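Local coordinates for protein alanine racemase (PDB 3C3K) that is of unknown function but has the two-lobed fold of the periplasmic binding protein-like family, at residues B[10-16]-B[65-71]; B[94-98]-B[263-267]; B[166-172]-B[192-198]. One frame throughout, in Å; residues are numbered along the deposited sequence.

Contact 1 of 3, residues B[10-16]-B[65-71]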
loop_
_atom_site.group_PDB
_atom_site.type_symbol
_atom_site.label_atom_id
_atom_site.label_comp_id
_atom_site.label_asym_id
_atom_site.label_seq_id
_atom_site.Cartn_x
_atom_site.Cartn_y
_atom_site.Cartn_z
ATOM N N MET B 10 7.883 -11.126 19.686
ATOM C CA MET B 10 7.113 -10.630 18.569
ATOM C C MET B 10 5.842 -9.969 19.111
ATOM O O MET B 10 5.267 -10.358 20.165
ATOM C CB MET B 10 6.752 -11.747 17.545
ATOM C CG MET B 10 7.953 -12.289 16.690
ATOM S SD MET B 10 7.549 -13.398 15.283
ATOM C CE MET B 10 7.165 -14.910 16.116
ATOM N N LEU B 11 5.400 -8.975 18.355
ATOM C CA LEU B 11 4.100 -8.347 18.553
ATOM C C LEU B 11 3.195 -8.610 17.342
ATOM O O LEU B 11 3.684 -8.639 16.190
ATOM C CB LEU B 11 4.308 -6.866 18.733
ATOM C CG LEU B 11 5.423 -6.398 19.673
ATOM C CD1 LEU B 11 5.451 -4.913 19.610
ATOM C CD2 LEU B 11 5.119 -6.890 21.121
ATOM N N LEU B 12 1.923 -8.846 17.611
ATOM C CA LEU B 12 0.880 -8.975 16.591
ATOM C C LEU B 12 0.237 -7.617 16.237
ATOM O O LEU B 12 -0.309 -6.917 17.115
ATOM C CB LEU B 12 -0.212 -9.968 17.056
ATOM C CG LEU B 12 -1.450 -10.150 16.159
ATOM C CD1 LEU B 12 -1.067 -10.700 14.759
ATOM C CD2 LEU B 12 -2.379 -11.100 16.782
ATOM N N VAL B 13 0.279 -7.243 14.950
ATOM C CA VAL B 13 -0.559 -6.136 14.478
ATOM C C VAL B 13 -1.735 -6.652 13.660
ATOM O O VAL B 13 -1.539 -7.364 12.688
ATOM C CB VAL B 13 0.268 -5.134 13.666
ATOM C CG1 VAL B 13 -0.527 -3.864 13.368
ATOM C CG2 VAL B 13 1.587 -4.796 14.418
ATOM N N MET B 14 -2.952 -6.280 14.055
ATOM C CA MET B 14 -4.172 -6.609 13.328
ATOM C C MET B 14 -4.517 -5.398 12.492
ATOM O O MET B 14 -5.002 -4.392 13.015
ATOM C CB MET B 14 -5.298 -6.944 14.324
ATOM C CG MET B 14 -5.247 -8.407 14.896
ATOM S SD MET B 14 -6.418 -8.867 16.274
ATOM C CE MET B 14 -6.687 -7.369 16.896
ATOM N N VAL B 15 -4.278 -5.501 11.190
ATOM C CA VAL B 15 -4.367 -4.395 10.246
ATOM C C VAL B 15 -5.763 -4.330 9.621
ATOM O O VAL B 15 -6.343 -5.372 9.250
ATOM C CB VAL B 15 -3.325 -4.643 9.151
ATOM C CG1 VAL B 15 -3.392 -3.620 8.049
ATOM C CG2 VAL B 15 -1.943 -4.568 9.804
ATOM N N SER B 16 -6.317 -3.124 9.519
ATOM C CA SER B 16 -7.639 -3.004 8.919
ATOM C C SER B 16 -7.640 -3.227 7.400
ATOM O O SER B 16 -8.559 -3.798 6.864
ATOM C CB SER B 16 -8.247 -1.645 9.282
ATOM O OG SER B 16 -7.334 -0.659 8.903
ATOM N N VAL B 65 3.353 -14.354 20.528
ATOM C CA VAL B 65 3.494 -12.911 20.573
ATOM C C VAL B 65 3.169 -12.462 21.976
ATOM O O VAL B 65 2.369 -13.149 22.685
ATOM C CB VAL B 65 2.524 -12.188 19.587
ATOM C CG1 VAL B 65 2.749 -12.638 18.130
ATOM C CG2 VAL B 65 1.077 -12.428 19.999
ATOM N N ASP B 66 3.792 -11.329 22.350
ATOM C CA ASP B 66 3.685 -10.714 23.648
ATOM C C ASP B 66 2.587 -9.640 23.796
ATOM O O ASP B 66 2.383 -9.119 24.903
ATOM C CB ASP B 66 5.035 -10.081 23.988
ATOM C CG ASP B 66 6.109 -11.109 24.370
ATOM O OD1 ASP B 66 5.903 -12.334 24.175
ATOM O OD2 ASP B 66 7.182 -10.668 24.871
ATOM N N GLY B 67 1.846 -9.339 22.737
ATOM C CA GLY B 67 0.866 -8.239 22.817
ATOM C C GLY B 67 0.286 -7.963 21.439
ATOM O O GLY B 67 0.832 -8.419 20.436
ATOM N N VAL B 68 -0.860 -7.285 21.393
ATOM C CA VAL B 68 -1.551 -6.998 20.138
ATOM C C VAL B 68 -1.875 -5.478 19.965
ATOM O O VAL B 68 -2.310 -4.819 20.893
ATOM C CB VAL B 68 -2.785 -7.971 19.967
ATOM C CG1 VAL B 68 -3.565 -8.033 21.193
ATOM C CG2 VAL B 68 -3.714 -7.583 18.772
ATOM N N ILE B 69 -1.555 -4.927 18.778
ATOM C CA ILE B 69 -2.049 -3.597 18.348
ATOM C C ILE B 69 -3.042 -3.847 17.272
ATOM O O ILE B 69 -2.776 -4.628 16.373
ATOM C CB ILE B 69 -0.907 -2.726 17.828
ATOM C CG1 ILE B 69 0.083 -2.530 18.962
ATOM C CG2 ILE B 69 -1.445 -1.326 17.328
ATOM C CD1 ILE B 69 1.434 -1.900 18.494
ATOM N N THR B 70 -4.244 -3.333 17.448
ATOM C CA THR B 70 -5.329 -3.513 16.492
ATOM C C THR B 70 -5.728 -2.169 15.826
ATOM O O THR B 70 -5.753 -1.133 16.474
ATOM C CB THR B 70 -6.574 -4.225 17.124
ATOM O OG1 THR B 70 -7.497 -4.529 16.048
ATOM C CG2 THR B 70 -7.256 -3.380 18.246
ATOM N N MET B 71 -5.978 -2.213 14.512
ATOM C CA MET B 71 -6.473 -1.105 13.794
ATOM C C MET B 71 -7.933 -1.480 13.337
ATOM O O MET B 71 -8.553 -0.731 12.597
ATOM C CB MET B 71 -5.586 -0.785 12.575
ATOM C CG MET B 71 -3.996 -0.707 12.815
ATOM S SD MET B 71 -3.142 -0.385 11.182
ATOM C CE MET B 71 -3.671 1.230 11.054
HETATM O O HOH W 1 -7.904 1.464 10.263
#
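Met71, Met14 and Leu12 bury the most surface where strand 10-15 runs parallel to strand 68-70, the short segments 14° apart in direction. Leu12 and Met14 each reach across with both backbone polar atoms. Leu12 N donates to Gly67 O (3.1 Å), and Leu12 O accepts from Ile69 N. Two residues on, Met14 N binds Ile69 O while Met14 O takes Met71 N (2.8 Å). One further bond, from Asp66 N to Met10 O, closes the other end. Leu12, Met14, Val68 and Thr70 share one face of the sheet, where Leu12 CB rests on Val65 CG2 (4.0 Å). Met14 has CG beside its own backbone N (chi1 -81°), and its chain crosses Val68 and Thr70 so that Met14 SD lies 3.9 Å from Val68 CG2; the methyl beyond it comes very close to Thr70 with a strained last torsion, and its position is doubtful. Met71 sets CB and CG against Met14 O, with Met71 CB 3.7 Å from it. Beyond, a water joins Ser16 OG (2.6 Å) to Met71 O. This pairing is part of the parallel sheet of an alpha/beta lobe. Strand 39-45 flanks 10-15, and strand 89-92 follows 68-70 with Trp89 against Val68 and Thr70; helix 21-35 covers the face of Val13 and Ile69, its Ile30 touching Val13 and its Phe22 touching Met71.

Contact 2 of 3, residues B[94-98]-B[263-267]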
loop_
_atom_site.group_PDB
_atom_site.type_symbol
_atom_site.label_atom_id
_atom_site.label_comp_id
_atom_site.label_asym_id
_atom_site.label_seq_id
_atom_site.Cartn_x
_atom_site.Cartn_y
_atom_site.Cartn_z
ATOM N N GLU B 94 -9.039 4.321 16.222
ATOM C CA GLU B 94 -10.414 4.442 16.711
ATOM C C GLU B 94 -10.357 5.105 18.100
ATOM O O GLU B 94 -9.453 4.853 18.885
ATOM C CB GLU B 94 -11.104 3.083 16.790
ATOM C CG GLU B 94 -11.395 2.414 15.453
ATOM C CD GLU B 94 -12.718 2.845 14.873
ATOM O OE1 GLU B 94 -12.923 4.072 14.738
ATOM O OE2 GLU B 94 -13.551 1.961 14.569
ATOM N N TYR B 95 -11.303 5.975 18.378
ATOM C CA TYR B 95 -11.304 6.733 19.632
ATOM C C TYR B 95 -12.612 6.596 20.383
ATOM O O TYR B 95 -13.637 7.081 19.895
ATOM C CB TYR B 95 -11.086 8.209 19.329
ATOM C CG TYR B 95 -11.069 9.125 20.510
ATOM C CD1 TYR B 95 -10.172 8.928 21.538
ATOM C CD2 TYR B 95 -11.874 10.238 20.550
ATOM C CE1 TYR B 95 -10.108 9.765 22.620
ATOM C CE2 TYR B 95 -11.823 11.106 21.600
ATOM C CZ TYR B 95 -10.909 10.855 22.635
ATOM O OH TYR B 95 -10.813 11.684 23.691
ATOM N N ASP B 96 -12.558 5.950 21.560
ATOM C CA ASP B 96 -13.652 5.951 22.506
ATOM C C ASP B 96 -13.060 6.114 23.892
ATOM O O ASP B 96 -12.383 5.207 24.388
ATOM C CB ASP B 96 -14.409 4.638 22.495
ATOM C CG ASP B 96 -15.597 4.668 23.445
ATOM O OD1 ASP B 96 -15.833 5.727 24.104
ATOM O OD2 ASP B 96 -16.310 3.646 23.490
ATOM N N PRO B 97 -13.229 7.301 24.498
ATOM C CA PRO B 97 -12.592 7.479 25.828
ATOM C C PRO B 97 -13.209 6.657 26.984
ATOM O O PRO B 97 -12.627 6.576 28.087
ATOM C CB PRO B 97 -12.655 9.005 26.085
ATOM C CG PRO B 97 -13.419 9.627 24.892
ATOM C CD PRO B 97 -13.842 8.524 23.949
ATOM N N LEU B 98 -14.360 6.033 26.736
ATOM C CA LEU B 98 -14.973 5.176 27.720
ATOM C C LEU B 98 -14.452 3.748 27.524
ATOM O O LEU B 98 -14.620 2.868 28.385
ATOM C CB LEU B 98 -16.512 5.249 27.617
ATOM C CG LEU B 98 -17.056 6.606 28.094
ATOM C CD1 LEU B 98 -18.550 6.546 28.060
ATOM C CD2 LEU B 98 -16.540 7.049 29.522
ATOM N N VAL B 263 -5.191 4.972 28.754
ATOM C CA VAL B 263 -4.966 6.309 28.226
ATOM C C VAL B 263 -5.446 6.369 26.801
ATOM O O VAL B 263 -5.275 5.398 26.059
ATOM C CB VAL B 263 -3.445 6.675 28.228
ATOM C CG1 VAL B 263 -2.973 6.971 29.634
ATOM C CG2 VAL B 263 -2.585 5.544 27.637
ATOM N N HIS B 264 -5.994 7.517 26.388
ATOM C CA HIS B 264 -6.500 7.630 25.038
ATOM C C HIS B 264 -5.807 8.814 24.467
ATOM O O HIS B 264 -6.218 9.952 24.730
ATOM C CB HIS B 264 -8.027 7.795 25.038
ATOM C CG HIS B 264 -8.769 6.585 25.538
ATOM N ND1 HIS B 264 -8.845 5.409 24.809
ATOM C CD2 HIS B 264 -9.477 6.366 26.679
ATOM C CE1 HIS B 264 -9.529 4.504 25.498
ATOM N NE2 HIS B 264 -9.938 5.067 26.626
ATOM N N HIS B 265 -4.662 8.595 23.805
ATOM C CA HIS B 265 -3.922 9.724 23.229
ATOM C C HIS B 265 -4.560 10.240 21.932
ATOM O O HIS B 265 -4.949 9.450 21.055
ATOM C CB HIS B 265 -2.484 9.341 22.900
ATOM C CG HIS B 265 -1.629 9.108 24.091
ATOM N ND1 HIS B 265 -0.664 10.009 24.486
ATOM C CD2 HIS B 265 -1.586 8.090 24.988
ATOM C CE1 HIS B 265 -0.055 9.558 25.575
ATOM N NE2 HIS B 265 -0.584 8.390 25.899
ATOM N N LEU B 266 -4.675 11.562 21.829
ATOM C CA LEU B 266 -5.131 12.213 20.625
ATOM C C LEU B 266 -3.946 12.952 20.112
ATOM O O LEU B 266 -3.426 13.789 20.806
ATOM C CB LEU B 266 -6.235 13.210 20.913
ATOM C CG LEU B 266 -7.648 12.589 20.992
ATOM C CD1 LEU B 266 -8.585 13.738 21.276
ATOM C CD2 LEU B 266 -8.078 11.884 19.784
ATOM N N LEU B 267 -3.509 12.633 18.908
ATOM C CA LEU B 267 -2.413 13.335 18.230
ATOM C C LEU B 267 -2.981 14.374 17.223
ATOM O O LEU B 267 -4.114 14.197 16.707
ATOM C CB LEU B 267 -1.450 12.333 17.535
ATOM C CG LEU B 267 -0.763 11.270 18.406
ATOM C CD1 LEU B 267 0.301 10.601 17.600
ATOM C CD2 LEU B 267 -0.094 11.812 19.719
HETATM O O HOH W 2 -8.536 11.709 25.003
#
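Tyr95 swings its ring toward strand 264-266 because CG stands opposite the backbone N (chi1 180°), whereas His264 turns CG back beside its own N (chi1 -66°) and sets its imidazole with one face against the 96-97 backbone. The phenol is clasped over both faces. Leu266 CD2 sits 3.9 Å from the centroid of the Tyr95 ring, almost exactly on its normal, a CH-pi contact; Pro97 CD, from the same loop as the tyrosine, covers the opposite face. Tyr95 CE1 meets His264 CB at 3.7 Å at the ring edge, and Leu266 CD1 lies over Tyr95 CZ, on the same face as Leu266 CD2. The strand is the edge of the parallel sheet in this lobe, paired with strand 102-105, and the loop 94-98 that leads from strand 89-92 toward 102-105 packs against it. On the imidazole, one face receives Pro97 CA (3.8 Å to the His264 centroid, a second CH-pi contact) together with Asp96 O, which is 3.1 Å from His264 CE1. The ring nitrogens look to other partners, ND1 to Ser103 OG and NE2 to Ser99 O, which fix its rotation. The loop keeps its shape through an Asx turn: Leu98 N donates to Asp96 OD1 at 3.0 Å, coming from above the carboxylate plane. A water next to the phenol links Tyr95 OH (2.6 Å) to His264 O, to which it donates.

Contact 3 of 3, residues B[166-172]-B[192-198]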
loop_
_atom_site.group_PDB
_atom_site.type_symbol
_atom_site.label_atom_id
_atom_site.label_comp_id
_atom_site.label_asym_id
_atom_site.label_seq_id
_atom_site.Cartn_x
_atom_site.Cartn_y
_atom_site.Cartn_z
ATOM N N LEU B 166 -11.679 0.225 -1.078
ATOM C CA LEU B 166 -10.816 1.338 -0.916
ATOM C C LEU B 166 -9.845 1.381 -2.105
ATOM O O LEU B 166 -8.708 0.941 -2.007
ATOM C CB LEU B 166 -10.071 1.303 0.463
ATOM C CG LEU B 166 -9.391 2.659 0.697
ATOM C CD1 LEU B 166 -10.375 3.660 1.184
ATOM C CD2 LEU B 166 -8.168 2.561 1.620
ATOM N N ASP B 167 -10.279 1.932 -3.227
ATOM C CA ASP B 167 -9.394 2.090 -4.375
ATOM C C ASP B 167 -9.895 3.199 -5.249
ATOM O O ASP B 167 -11.012 3.656 -5.059
ATOM C CB ASP B 167 -9.189 0.767 -5.163
ATOM C CG ASP B 167 -10.467 0.180 -5.735
ATOM O OD1 ASP B 167 -11.425 0.896 -6.013
ATOM O OD2 ASP B 167 -10.479 -1.044 -5.956
ATOM N N TYR B 168 -9.078 3.630 -6.214
ATOM C CA TYR B 168 -9.380 4.840 -6.972
ATOM C C TYR B 168 -10.655 4.616 -7.819
ATOM O O TYR B 168 -11.450 5.502 -7.939
ATOM C CB TYR B 168 -8.172 5.282 -7.813
ATOM C CG TYR B 168 -8.173 4.680 -9.185
ATOM C CD1 TYR B 168 -8.760 5.352 -10.277
ATOM C CD2 TYR B 168 -7.627 3.425 -9.401
ATOM C CE1 TYR B 168 -8.799 4.781 -11.532
ATOM C CE2 TYR B 168 -7.635 2.848 -10.673
ATOM C CZ TYR B 168 -8.215 3.526 -11.721
ATOM O OH TYR B 168 -8.200 2.937 -12.958
ATOM N N MET B 169 -10.849 3.421 -8.338
ATOM C CA MET B 169 -12.033 3.113 -9.119
ATOM C C MET B 169 -13.278 3.300 -8.287
ATOM O O MET B 169 -14.291 3.814 -8.799
ATOM C CB MET B 169 -11.989 1.665 -9.696
ATOM C CG MET B 169 -13.213 1.337 -10.600
ATOM S SD MET B 169 -13.432 2.489 -11.986
ATOM C CE MET B 169 -11.705 2.834 -12.582
ATOM N N ALA B 170 -13.233 2.871 -7.005
ATOM C CA ALA B 170 -14.369 3.076 -6.140
ATOM C C ALA B 170 -14.649 4.550 -5.967
ATOM O O ALA B 170 -15.790 4.952 -5.904
ATOM C CB ALA B 170 -14.147 2.445 -4.827
ATOM N N GLY B 171 -13.606 5.363 -5.875
ATOM C CA GLY B 171 -13.770 6.809 -5.749
ATOM C C GLY B 171 -14.462 7.431 -6.980
ATOM O O GLY B 171 -15.258 8.379 -6.889
ATOM N N LYS B 172 -14.079 6.912 -8.133
ATOM C CA LYS B 172 -14.445 7.409 -9.419
ATOM C C LYS B 172 -15.930 7.070 -9.591
ATOM O O LYS B 172 -16.725 7.938 -9.958
ATOM C CB LYS B 172 -13.565 6.661 -10.463
ATOM C CG LYS B 172 -13.550 7.237 -11.798
ATOM C CD LYS B 172 -12.433 6.681 -12.710
ATOM C CE LYS B 172 -12.765 7.166 -14.118
ATOM N NZ LYS B 172 -11.690 6.777 -15.045
ATOM N N SER B 192 -10.794 9.178 2.408
ATOM C CA SER B 192 -9.412 8.733 2.188
ATOM C C SER B 192 -8.868 9.433 0.939
ATOM O O SER B 192 -9.596 9.589 -0.033
ATOM C CB SER B 192 -9.364 7.237 1.947
ATOM O OG SER B 192 -8.091 6.873 1.387
ATOM N N ASP B 193 -7.574 9.784 0.935
ATOM C CA ASP B 193 -6.932 10.274 -0.268
ATOM C C ASP B 193 -7.071 9.308 -1.461
ATOM O O ASP B 193 -7.074 9.742 -2.555
ATOM C CB ASP B 193 -5.431 10.496 -0.012
ATOM C CG ASP B 193 -5.174 11.584 0.992
ATOM O OD1 ASP B 193 -6.054 12.457 1.159
ATOM O OD2 ASP B 193 -4.071 11.637 1.546
ATOM N N VAL B 194 -7.154 8.007 -1.235
ATOM C CA VAL B 194 -7.269 7.015 -2.341
ATOM C C VAL B 194 -8.608 7.261 -3.105
ATOM O O VAL B 194 -8.666 7.264 -4.333
ATOM C CB VAL B 194 -7.214 5.585 -1.794
ATOM C CG1 VAL B 194 -7.437 4.560 -2.896
ATOM C CG2 VAL B 194 -5.857 5.301 -1.130
ATOM N N LEU B 195 -9.670 7.465 -2.351
ATOM C CA LEU B 195 -10.992 7.698 -2.956
ATOM C C LEU B 195 -11.012 9.059 -3.629
ATOM O O LEU B 195 -11.651 9.220 -4.658
ATOM C CB LEU B 195 -12.051 7.617 -1.856
ATOM C CG LEU B 195 -12.134 6.203 -1.280
ATOM C CD1 LEU B 195 -13.158 6.272 -0.110
ATOM C CD2 LEU B 195 -12.540 5.144 -2.356
ATOM N N ALA B 196 -10.294 10.031 -3.067
ATOM C CA ALA B 196 -10.300 11.420 -3.602
ATOM C C ALA B 196 -9.544 11.469 -4.930
ATOM O O ALA B 196 -9.906 12.214 -5.847
ATOM C CB ALA B 196 -9.715 12.430 -2.589
ATOM N N ALA B 197 -8.499 10.643 -5.054
ATOM C CA ALA B 197 -7.742 10.586 -6.309
ATOM C C ALA B 197 -8.659 10.119 -7.440
ATOM O O ALA B 197 -8.536 10.578 -8.574
ATOM C CB ALA B 197 -6.546 9.671 -6.167
ATOM N N GLY B 198 -9.582 9.217 -7.115
ATOM C CA GLY B 198 -10.579 8.712 -8.077
ATOM C C GLY B 198 -11.631 9.770 -8.336
ATOM O O GLY B 198 -12.136 9.927 -9.463
#
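Gly171 and Gly198 bring helices 168-172 and 193-198 close together: the short segments approach to 6.5 Å and cross at -56°. With no side chains at these two positions, backbone lies directly on backbone. The polar part of the packing is a set of CA-H...O contacts. Gly198 CA faces Tyr168 O at 3.3 Å, Gly171 CA faces Leu195 O at 3.4 Å, and Lys172 CA points to Gly198 O, also at 3.4 Å. The carbonyls involved come from both helices, so each helix gives as well as receives. Apolar side chains fill in toward the N-terminal ends. Leu195 drives CD2 between the first turn of the partner helix and the residue before it, 3.4 Å from Asp167 O and 4.0 Å from Ala170 CB. Leu166, with CG opposite its backbone N (chi1 -168°), reaches over with CD1 to meet Leu195 CG and the CB of Ser192. Val194 sends CG1 against Asp167 CA at 3.5 Å. Capping bonds secure both helix starts, each within its own segment: Asp167 OD1 accepts from Ala170 N, nearly along the C-O axis of the carboxylate, and Ser192 OG accepts from Val194 N (3.0 Å). Lys172 runs extended along the second helix to Gln201 and to a salt bridge with Glu205, and the ring of Tyr168 turns its edge to Gly198 CA while its hydroxyl makes a weak bond to Gln226 of the second subunit. These are neighbouring helices of the C-terminal alpha/beta lobe, and helix 193-205 packs on strand 187-190 through Leu195. Since no conventional hydrogen bond joins the two segments, the fit rests on close backbone packing, apolar side chains and weak C-H...O contacts, while each N-terminal turn keeps its own cap.

From the N terminus, contact 1 comes first: residues 10-16 and 65-71 close a loop of 48 residues that holds helix 21-35 and strand 39-45, pairing the second and third strands across the first sheet. The chain then passes through 94-98 and leaves for the second lobe, where contact 3 (166-172 with 192-198) closes a short loop through strand 187-190. When the chain returns, residues 263-267 complete contact 2, so contact 3 lies wholly within the 164 residues that contact 2 spans; none of the three cross. Contacts 1 and 2 serve the same sheet, their centres 18 Å apart, whereas contact 3 belongs to the other lobe, its centre about 27 Å from either.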